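Local coordinates for amine oxidase (Emericella nidulans, PDB 3PGB), which probably oxidises primary amines, using copper and a topaquinone cofactor formed from one of its own tyrosines, at residues Asn548-Leu553 with Arg578-Ser583; Val601-Lys606 with Leu683-Leu688. One frame throughout, in Å; residues are numbered along the deposited sequence.

Contact 1: residues Asn548-Leu553 with Arg578-Ser583; sequences NNTIEL and RSFIHS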
ATOM      1  N   ASN A 548     -18.679 -20.644 -13.823  1.00 16.76           N
ATOM      2  CA  ASN A 548     -17.609 -21.316 -14.586  1.00 16.96           C
ATOM      3  C   ASN A 548     -16.438 -20.368 -14.917  1.00 16.70           C
ATOM      4  O   ASN A 548     -16.498 -19.625 -15.901  1.00 16.94           O
ATOM      5  CB  ASN A 548     -18.170 -21.956 -15.875  1.00 17.11           C
ATOM      6  CG  ASN A 548     -19.156 -23.108 -15.599  1.00 17.67           C
ATOM      7  OD1 ASN A 548     -19.148 -23.714 -14.526  1.00 18.40           O
ATOM      8  ND2 ASN A 548     -19.992 -23.421 -16.588  1.00 18.54           N
ATOM      9  N   ASN A 549     -15.388 -20.404 -14.087  1.00 16.12           N
ATOM     10  CA  ASN A 549     -14.208 -19.534 -14.236  1.00 15.54           C
ATOM     11  C   ASN A 549     -12.877 -20.294 -14.378  1.00 15.32           C
ATOM     12  O   ASN A 549     -12.816 -21.510 -14.164  1.00 15.10           O
ATOM     13  CB  ASN A 549     -14.096 -18.597 -13.033  1.00 15.29           C
ATOM     14  CG  ASN A 549     -15.280 -17.662 -12.896  1.00 15.18           C
ATOM     15  OD1 ASN A 549     -15.503 -17.088 -11.826  1.00 14.00           O
ATOM     16  ND2 ASN A 549     -16.045 -17.496 -13.973  1.00 14.54           N
ATOM     17  N   THR A 550     -11.817 -19.557 -14.733  1.00 14.88           N
ATOM     18  CA  THR A 550     -10.452 -20.092 -14.787  1.00 14.75           C
ATOM     19  C   THR A 550      -9.451 -19.073 -14.246  1.00 14.41           C
ATOM     20  O   THR A 550      -9.625 -17.873 -14.437  1.00 14.53           O
ATOM     21  CB  THR A 550     -10.028 -20.446 -16.231  1.00 14.87           C
ATOM     22  OG1 THR A 550     -11.027 -21.268 -16.847  1.00 15.47           O
ATOM     23  CG2 THR A 550      -8.684 -21.178 -16.238  1.00 14.25           C
ATOM     24  N   ILE A 551      -8.404 -19.548 -13.577  1.00 14.04           N
ATOM     25  CA  ILE A 551      -7.317 -18.678 -13.144  1.00 13.94           C
ATOM     26  C   ILE A 551      -6.284 -18.580 -14.254  1.00 14.17           C
ATOM     27  O   ILE A 551      -5.809 -19.597 -14.742  1.00 14.20           O
ATOM     28  CB  ILE A 551      -6.616 -19.198 -11.880  1.00 13.74           C
ATOM     29  CG1 ILE A 551      -7.582 -19.217 -10.689  1.00 13.54           C
ATOM     30  CG2 ILE A 551      -5.392 -18.352 -11.575  1.00 13.26           C
ATOM     31  CD1 ILE A 551      -8.282 -17.908 -10.415  1.00 12.91           C
ATOM     32  N   GLU A 552      -5.951 -17.358 -14.663  1.00 14.42           N
ATOM     33  CA  GLU A 552      -4.908 -17.145 -15.657  1.00 14.49           C
ATOM     34  C   GLU A 552      -3.767 -16.402 -14.996  1.00 14.62           C
ATOM     35  O   GLU A 552      -3.993 -15.431 -14.271  1.00 14.36           O
ATOM     36  CB  GLU A 552      -5.415 -16.347 -16.855  1.00 14.40           C
ATOM     37  CG  GLU A 552      -4.393 -16.277 -17.994  1.00 14.91           C
ATOM     38  CD  GLU A 552      -4.890 -15.521 -19.216  1.00 16.01           C
ATOM     39  OE1 GLU A 552      -4.332 -15.724 -20.319  1.00 17.09           O
ATOM     40  OE2 GLU A 552      -5.836 -14.721 -19.081  1.00 17.25           O
ATOM     41  N   LEU A 553      -2.549 -16.877 -15.241  1.00 14.75           N
ATOM     42  CA  LEU A 553      -1.343 -16.203 -14.788  1.00 14.97           C
ATOM     43  C   LEU A 553      -0.761 -15.477 -15.986  1.00 15.33           C
ATOM     44  O   LEU A 553      -0.463 -16.096 -17.011  1.00 15.54           O
ATOM     45  CB  LEU A 553      -0.328 -17.200 -14.222  1.00 14.70           C
ATOM     46  CG  LEU A 553      -0.841 -18.114 -13.105  1.00 14.18           C
ATOM     47  CD1 LEU A 553       0.227 -19.132 -12.709  1.00 13.56           C
ATOM     48  CD2 LEU A 553      -1.290 -17.299 -11.905  1.00 12.83           C
ATOM     49  N   ARG A 578       1.750 -16.387 -20.750  1.00 21.69           N
ATOM     50  CA  ARG A 578       0.392 -16.738 -20.334  1.00 21.98           C
ATOM     51  C   ARG A 578       0.189 -18.228 -20.123  1.00 22.05           C
ATOM     52  O   ARG A 578       0.640 -19.043 -20.925  1.00 22.20           O
ATOM     53  CB  ARG A 578      -0.617 -16.250 -21.356  1.00 21.94           C
ATOM     54  CG  ARG A 578      -0.490 -14.787 -21.649  1.00 22.56           C
ATOM     55  CD  ARG A 578      -1.821 -14.194 -21.992  1.00 23.78           C
ATOM     56  NE  ARG A 578      -1.684 -13.082 -22.913  1.00 25.29           N
ATOM     57  CZ  ARG A 578      -2.711 -12.434 -23.443  1.00 27.30           C
ATOM     58  NH1 ARG A 578      -3.962 -12.780 -23.125  1.00 27.75           N
ATOM     59  NH2 ARG A 578      -2.486 -11.434 -24.291  1.00 27.83           N
ATOM     60  N   SER A 579      -0.513 -18.564 -19.045  1.00 22.10           N
ATOM     61  CA  SER A 579      -0.856 -19.941 -18.735  1.00 22.19           C
ATOM     62  C   SER A 579      -2.099 -19.968 -17.862  1.00 22.30           C
ATOM     63  O   SER A 579      -2.305 -19.071 -17.043  1.00 22.60           O
ATOM     64  CB  SER A 579       0.300 -20.628 -18.000  1.00 22.25           C
ATOM     65  OG  SER A 579       0.467 -20.103 -16.691  1.00 22.24           O
ATOM     66  N   PHE A 580      -2.919 -21.000 -18.036  1.00 22.22           N
ATOM     67  CA  PHE A 580      -4.073 -21.220 -17.176  1.00 22.20           C
ATOM     68  C   PHE A 580      -3.738 -22.286 -16.144  1.00 22.10           C
ATOM     69  O   PHE A 580      -3.072 -23.267 -16.466  1.00 22.30           O
ATOM     70  CB  PHE A 580      -5.270 -21.685 -18.001  1.00 22.25           C
ATOM     71  CG  PHE A 580      -5.753 -20.676 -19.002  1.00 22.65           C
ATOM     72  CD1 PHE A 580      -6.496 -19.575 -18.594  1.00 23.28           C
ATOM     73  CD2 PHE A 580      -5.488 -20.837 -20.354  1.00 23.52           C
ATOM     74  CE1 PHE A 580      -6.958 -18.638 -19.520  1.00 23.75           C
ATOM     75  CE2 PHE A 580      -5.946 -19.908 -21.291  1.00 23.97           C
ATOM     76  CZ  PHE A 580      -6.682 -18.805 -20.871  1.00 24.04           C
ATOM     77  N   ILE A 581      -4.183 -22.097 -14.906  1.00 22.05           N
ATOM     78  CA  ILE A 581      -4.100 -23.158 -13.906  1.00 22.08           C
ATOM     79  C   ILE A 581      -5.117 -24.223 -14.299  1.00 22.37           C
ATOM     80  O   ILE A 581      -6.302 -23.937 -14.417  1.00 22.49           O
ATOM     81  CB  ILE A 581      -4.376 -22.639 -12.482  1.00 21.97           C
ATOM     82  CG1 ILE A 581      -3.230 -21.736 -12.024  1.00 21.72           C
ATOM     83  CG2 ILE A 581      -4.542 -23.801 -11.504  1.00 22.00           C
ATOM     84  CD1 ILE A 581      -3.403 -21.181 -10.625  1.00 21.44           C
ATOM     85  N   HIS A 582      -4.646 -25.442 -14.535  1.00 22.87           N
ATOM     86  CA  HIS A 582      -5.506 -26.511 -15.049  1.00 23.32           C
ATOM     87  C   HIS A 582      -6.171 -27.320 -13.947  1.00 23.33           C
ATOM     88  O   HIS A 582      -7.270 -27.847 -14.134  1.00 23.29           O
ATOM     89  CB  HIS A 582      -4.698 -27.471 -15.918  1.00 23.53           C
ATOM     90  CG  HIS A 582      -4.145 -26.842 -17.153  1.00 24.97           C
ATOM     91  ND1 HIS A 582      -4.950 -26.327 -18.148  1.00 26.01           N
ATOM     92  CD2 HIS A 582      -2.870 -26.656 -17.564  1.00 26.51           C
ATOM     93  CE1 HIS A 582      -4.192 -25.845 -19.116  1.00 26.84           C
ATOM     94  NE2 HIS A 582      -2.926 -26.031 -18.787  1.00 27.41           N
ATOM     95  N   SER A 583      -5.496 -27.424 -12.807  1.00 23.31           N
ATOM     96  CA  SER A 583      -5.878 -28.374 -11.780  1.00 23.44           C
ATOM     97  C   SER A 583      -5.455 -27.907 -10.389  1.00 23.47           C
ATOM     98  O   SER A 583      -4.572 -27.062 -10.244  1.00 23.69           O
ATOM     99  CB  SER A 583      -5.263 -29.743 -12.124  1.00 23.48           C
ATOM    100  OG  SER A 583      -4.486 -30.273 -11.062  1.00 23.65           O
TER
HETATM  101  O   HOH W   1      -7.906 -22.280 -13.306  1.00 15.23           O
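Glu552 and Leu553 pair with Phe580 and Ser579 at the base of a beta hairpin. The strands are 548-562 and 570-580, in the copper amine oxidase enzyme domain. Their short segments run antiparallel, at 156°. Leu553 and Ser579 form a hydrogen-bonded pair: Leu553 N gives to Ser579 O at 2.8 Å, and Ser579 N returns a bond to Leu553 O at 3.2 Å. Glu552 and Phe580 are the next, non-hydrogen-bonded pair. Ile581 N then bonds Ile551 O. Between the same two residues a water bridges the other polar pair, accepting from Ile551 N at 2.8 Å and donating to Ile581 O at 2.6 Å.

On one face, Phe580 touches both Thr550 and Glu552. Thr550 CG2 meets Phe580 CD1 at 3.6 Å, the two side chains about at a right angle. Glu552 CG is anti to its backbone N (chi1 -172°), which sets CG beside Phe580 CE1. Glu552 CD then comes 3.8 Å from Phe580 CE1, the carboxylate and ring planes 17° apart, though the approach is oblique. Glu552 OE1 touches Arg578 CD at 3.4 Å. The charged groups stay beyond salt-bridge range, and Arg578 NH1 pairs with Glu612 instead. On the other face, Ile551 and Ile581 lie side by side, pointing the same way, with Ile551 CG2 3.6 Å from Ile581 CD1.

Arg578 also packs on Gly520 of the second subunit. Strand 597-603 flanks 548-553 through Thr550 and Glu552 backbone bonds, and Leu688 and Val690 of strand 686-698 pack against Ile551.

Contact 2: residues Val601-Lys606 with Leu683-Leu688; sequences VVNQDK and LNQTDL. With CA (calcium ion), chain F; NAG (2-acetamido-2-deoxy-beta-D-glucopyranose), chain C.
Gln685 points its amide into the turn formed by Asn603-Lys606. This is a type I beta turn into which strand 597-603 runs, and it includes an Asx turn, in which Asn603 OD1 accepts from Asp605 N. The facing loop leads into strand 686-698 and carries the N-glycan on Asn684.

The Gln685 chain is bent at chi2 (-62°), which brings CD back over the turn. Both ends of the amide are used. Gln685 NE2 gives to Asn603 OD1 at 2.8 Å, from above the carbonyl plane and from the face opposite to Asp605 N. The two amide planes are 37° apart, and the side chains cross at about a right angle. Gln685 NE2 also gives to Asp605 OD2 at 3.2 Å, meeting it from above the carboxylate plane. At the other end, Gln604 N donates to Gln685 OE1 at 2.9 Å, again from above the carbonyl plane. Gln685 OE1 has a second donor in Thr550 OG1. One amide thus holds the backbone and two side chains of the turn.

The extended Gln604 side chain crosses Gln685 obliquely, its amide at 89° to that of Gln685. Its NE2 gives to Asn684 OD1 at 2.9 Å and is also bonded to Thr550 OG1. Away from the turn, Val601 CG1 touches Leu688 CD1 at 3.9 Å, the side chains passing in opposite directions.

Leu688 O and Asp687 OD1 bind calcium, with Asp541, Phe542, Asp543 and a water. That water also accepts from Leu688 N. The glycan is tied to both segments: Asn684 ND2 is covalently joined to C1 of the first sugar, whose O6 donates to Asp605 OD1 at 2.5 Å.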
ATOM      1  N   VAL A 601      -8.655 -13.843 -12.319  1.00 17.76           N
ATOM      2  CA  VAL A 601      -9.770 -14.778 -12.238  1.00 17.79           C
ATOM      3  C   VAL A 601     -10.678 -14.443 -13.401  1.00 17.77           C
ATOM      4  O   VAL A 601     -11.311 -13.393 -13.398  1.00 18.01           O
ATOM      5  CB  VAL A 601     -10.545 -14.662 -10.899  1.00 17.75           C
ATOM      6  CG1 VAL A 601     -11.671 -15.682 -10.851  1.00 17.60           C
ATOM      7  CG2 VAL A 601      -9.614 -14.864  -9.731  1.00 17.72           C
ATOM      8  N   VAL A 602     -10.723 -15.320 -14.402  1.00 17.84           N
ATOM      9  CA  VAL A 602     -11.391 -15.013 -15.672  1.00 18.00           C
ATOM     10  C   VAL A 602     -12.460 -16.036 -16.044  1.00 18.28           C
ATOM     11  O   VAL A 602     -12.542 -17.111 -15.452  1.00 18.48           O
ATOM     12  CB  VAL A 602     -10.381 -14.940 -16.846  1.00 17.86           C
ATOM     13  CG1 VAL A 602      -9.200 -14.060 -16.491  1.00 17.55           C
ATOM     14  CG2 VAL A 602      -9.913 -16.328 -17.237  1.00 17.61           C
ATOM     15  N   ASN A 603     -13.278 -15.685 -17.030  1.00 18.57           N
ATOM     16  CA  ASN A 603     -14.233 -16.617 -17.614  1.00 18.88           C
ATOM     17  C   ASN A 603     -13.922 -16.767 -19.094  1.00 19.45           C
ATOM     18  O   ASN A 603     -14.197 -15.867 -19.891  1.00 19.44           O
ATOM     19  CB  ASN A 603     -15.669 -16.137 -17.411  1.00 18.75           C
ATOM     20  CG  ASN A 603     -16.696 -17.138 -17.906  1.00 18.16           C
ATOM     21  OD1 ASN A 603     -16.411 -17.959 -18.774  1.00 17.81           O
ATOM     22  ND2 ASN A 603     -17.901 -17.068 -17.359  1.00 17.71           N
ATOM     23  N   GLN A 604     -13.342 -17.911 -19.451  1.00 20.06           N
ATOM     24  CA  GLN A 604     -12.924 -18.167 -20.823  1.00 20.63           C
ATOM     25  C   GLN A 604     -14.090 -18.267 -21.796  1.00 20.98           C
ATOM     26  O   GLN A 604     -13.908 -18.080 -22.986  1.00 21.23           O
ATOM     27  CB  GLN A 604     -12.102 -19.448 -20.901  1.00 20.77           C
ATOM     28  CG  GLN A 604     -10.782 -19.404 -20.168  1.00 20.57           C
ATOM     29  CD  GLN A 604      -9.987 -20.673 -20.379  1.00 21.14           C
ATOM     30  OE1 GLN A 604      -9.351 -20.852 -21.420  1.00 21.82           O
ATOM     31  NE2 GLN A 604     -10.027 -21.574 -19.394  1.00 20.65           N
ATOM     32  N   ASP A 605     -15.279 -18.570 -21.287  1.00 21.60           N
ATOM     33  CA  ASP A 605     -16.473 -18.709 -22.125  1.00 21.73           C
ATOM     34  C   ASP A 605     -17.183 -17.379 -22.360  1.00 22.10           C
ATOM     35  O   ASP A 605     -18.163 -17.326 -23.107  1.00 22.26           O
ATOM     36  CB  ASP A 605     -17.439 -19.718 -21.496  1.00 21.63           C
ATOM     37  CG  ASP A 605     -16.841 -21.116 -21.398  1.00 21.44           C
ATOM     38  OD1 ASP A 605     -15.852 -21.385 -22.110  1.00 20.03           O
ATOM     39  OD2 ASP A 605     -17.365 -21.948 -20.619  1.00 21.36           O
ATOM     40  N   LYS A 606     -16.692 -16.309 -21.732  1.00 22.34           N
ATOM     41  CA  LYS A 606     -17.245 -14.969 -21.935  1.00 22.58           C
ATOM     42  C   LYS A 606     -16.137 -13.967 -22.281  1.00 22.25           C
ATOM     43  O   LYS A 606     -15.868 -13.044 -21.519  1.00 22.16           O
ATOM     44  CB  LYS A 606     -18.012 -14.520 -20.688  1.00 22.77           C
ATOM     45  CG  LYS A 606     -19.329 -15.272 -20.446  1.00 24.15           C
ATOM     46  CD  LYS A 606     -20.498 -14.655 -21.217  1.00 25.70           C
ATOM     47  CE  LYS A 606     -21.843 -15.213 -20.747  1.00 27.12           C
ATOM     48  NZ  LYS A 606     -22.159 -14.879 -19.315  1.00 27.55           N
ATOM     49  N   LEU A 683      -9.733 -27.095 -12.484  1.00 19.01           N
ATOM     50  CA  LEU A 683     -10.078 -25.694 -12.283  1.00 19.03           C
ATOM     51  C   LEU A 683     -10.177 -24.989 -13.638  1.00 19.10           C
ATOM     52  O   LEU A 683     -10.091 -23.762 -13.712  1.00 19.18           O
ATOM     53  CB  LEU A 683      -9.039 -25.011 -11.380  1.00 19.03           C
ATOM     54  CG  LEU A 683      -8.831 -25.620  -9.986  1.00 18.68           C
ATOM     55  CD1 LEU A 683      -7.646 -24.971  -9.296  1.00 17.80           C
ATOM     56  CD2 LEU A 683     -10.087 -25.503  -9.123  1.00 18.09           C
ATOM     57  N   ASN A 684     -10.368 -25.767 -14.705  1.00 19.25           N
ATOM     58  CA  ASN A 684     -10.602 -25.205 -16.035  1.00 19.45           C
ATOM     59  C   ASN A 684     -12.094 -24.986 -16.284  1.00 19.17           C
ATOM     60  O   ASN A 684     -12.831 -25.931 -16.528  1.00 19.05           O
ATOM     61  CB  ASN A 684     -10.030 -26.110 -17.122  1.00 19.71           C
ATOM     62  CG  ASN A 684     -10.083 -25.470 -18.495  1.00 20.78           C
ATOM     63  OD1 ASN A 684      -9.585 -24.361 -18.690  1.00 21.19           O
ATOM     64  ND2 ASN A 684     -10.685 -26.161 -19.452  1.00 23.49           N
ATOM     65  N   GLN A 685     -12.519 -23.726 -16.223  1.00 19.14           N
ATOM     66  CA  GLN A 685     -13.918 -23.342 -16.401  1.00 18.99           C
ATOM     67  C   GLN A 685     -14.876 -24.152 -15.532  1.00 18.81           C
ATOM     68  O   GLN A 685     -15.859 -24.718 -16.013  1.00 18.96           O
ATOM     69  CB  GLN A 685     -14.308 -23.392 -17.880  1.00 19.03           C
ATOM     70  CG  GLN A 685     -13.700 -22.260 -18.678  1.00 19.65           C
ATOM     71  CD  GLN A 685     -14.167 -20.903 -18.209  1.00 20.15           C
ATOM     72  OE1 GLN A 685     -13.401 -20.139 -17.627  1.00 20.45           O
ATOM     73  NE2 GLN A 685     -15.436 -20.595 -18.458  1.00 20.80           N
ATOM     74  N   THR A 686     -14.558 -24.203 -14.243  1.00 18.62           N
ATOM     75  CA  THR A 686     -15.464 -24.720 -13.229  1.00 18.41           C
ATOM     76  C   THR A 686     -15.609 -23.647 -12.167  1.00 18.16           C
ATOM     77  O   THR A 686     -14.987 -22.585 -12.275  1.00 18.02           O
ATOM     78  CB  THR A 686     -14.930 -26.014 -12.577  1.00 18.49           C
ATOM     79  OG1 THR A 686     -13.844 -25.703 -11.698  1.00 18.13           O
ATOM     80  CG2 THR A 686     -14.462 -27.004 -13.643  1.00 19.08           C
ATOM     81  N   ASP A 687     -16.424 -23.925 -11.148  1.00 17.73           N
ATOM     82  CA  ASP A 687     -16.622 -22.996 -10.038  1.00 17.22           C
ATOM     83  C   ASP A 687     -15.427 -23.082  -9.099  1.00 16.77           C
ATOM     84  O   ASP A 687     -15.213 -24.095  -8.443  1.00 17.04           O
ATOM     85  CB  ASP A 687     -17.931 -23.311  -9.297  1.00 17.23           C
ATOM     86  CG  ASP A 687     -18.307 -22.247  -8.260  1.00 17.23           C
ATOM     87  OD1 ASP A 687     -17.434 -21.437  -7.866  1.00 16.52           O
ATOM     88  OD2 ASP A 687     -19.487 -22.220  -7.842  1.00 16.17           O
ATOM     89  N   LEU A 688     -14.650 -22.010  -9.031  1.00 16.31           N
ATOM     90  CA  LEU A 688     -13.458 -21.991  -8.183  1.00 15.78           C
ATOM     91  C   LEU A 688     -13.619 -21.018  -7.022  1.00 15.28           C
ATOM     92  O   LEU A 688     -14.460 -20.113  -7.061  1.00 15.18           O
ATOM     93  CB  LEU A 688     -12.199 -21.671  -9.009  1.00 15.81           C
ATOM     94  CG  LEU A 688     -12.237 -20.500  -9.992  1.00 16.41           C
ATOM     95  CD1 LEU A 688     -12.237 -19.168  -9.249  1.00 16.23           C
ATOM     96  CD2 LEU A 688     -11.061 -20.576 -10.976  1.00 16.84           C
TER
HETATM   97 CA    CA F 903     -16.579 -19.254  -7.814  1.00 15.97          CA
HETATM   98  C1  NAG C   1     -10.778 -25.621 -20.784  1.00 27.91           C
HETATM   99  C2  NAG C   1     -10.897 -26.770 -21.769  1.00 29.61           C
HETATM  100  C3  NAG C   1     -10.906 -26.175 -23.172  1.00 29.96           C
HETATM  101  C4  NAG C   1     -12.070 -25.202 -23.337  1.00 30.37           C
HETATM  102  C5  NAG C   1     -12.185 -24.231 -22.159  1.00 29.51           C
HETATM  103  C6  NAG C   1     -13.611 -23.714 -22.069  1.00 29.69           C
HETATM  104  C7  NAG C   1      -9.900 -29.013 -21.534  1.00 31.45           C
HETATM  105  C8  NAG C   1      -8.625 -29.794 -21.371  1.00 31.05           C
HETATM  106  N2  NAG C   1      -9.775 -27.683 -21.606  1.00 30.67           N
HETATM  107  O3  NAG C   1     -11.011 -27.213 -24.117  1.00 29.09           O
HETATM  108  O4  NAG C   1     -11.879 -24.441 -24.520  1.00 32.11           O
HETATM  109  O5  NAG C   1     -11.903 -24.781 -20.889  1.00 28.68           O
HETATM  110  O6  NAG C   1     -13.651 -22.479 -22.728  1.00 30.91           O
HETATM  111  O7  NAG C   1     -10.978 -29.607 -21.599  1.00 32.27           O
HETATM  112  O   HOH W   2     -15.615 -19.291 -10.145  1.00  6.14           O

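Overall arrangement
Contacts 1 and 2 follow each other along the chain, yet their centres are about 7 Å apart. Strand 548-562 has 570-580, 597-603 and 686-698 as partners, so it joins the two. Thr550 makes the closest links: Thr550 N lies 2.7 Å from Val602 O, and Thr550 OG1 lies 2.7 Å from Gln685 OE1, both probable hydrogen bonds. The side chain of Ile551 is about 4 Å from that of Leu688 and about 9 Å from the calcium. Contact 2 holds two calcium ligands. Strand 686-698, which carries them near its beginning, reaches the copper ligand His698; its antiparallel neighbour 532-542 starts with copper ligand His532 and ends with calcium ligands Asp541 and Phe542.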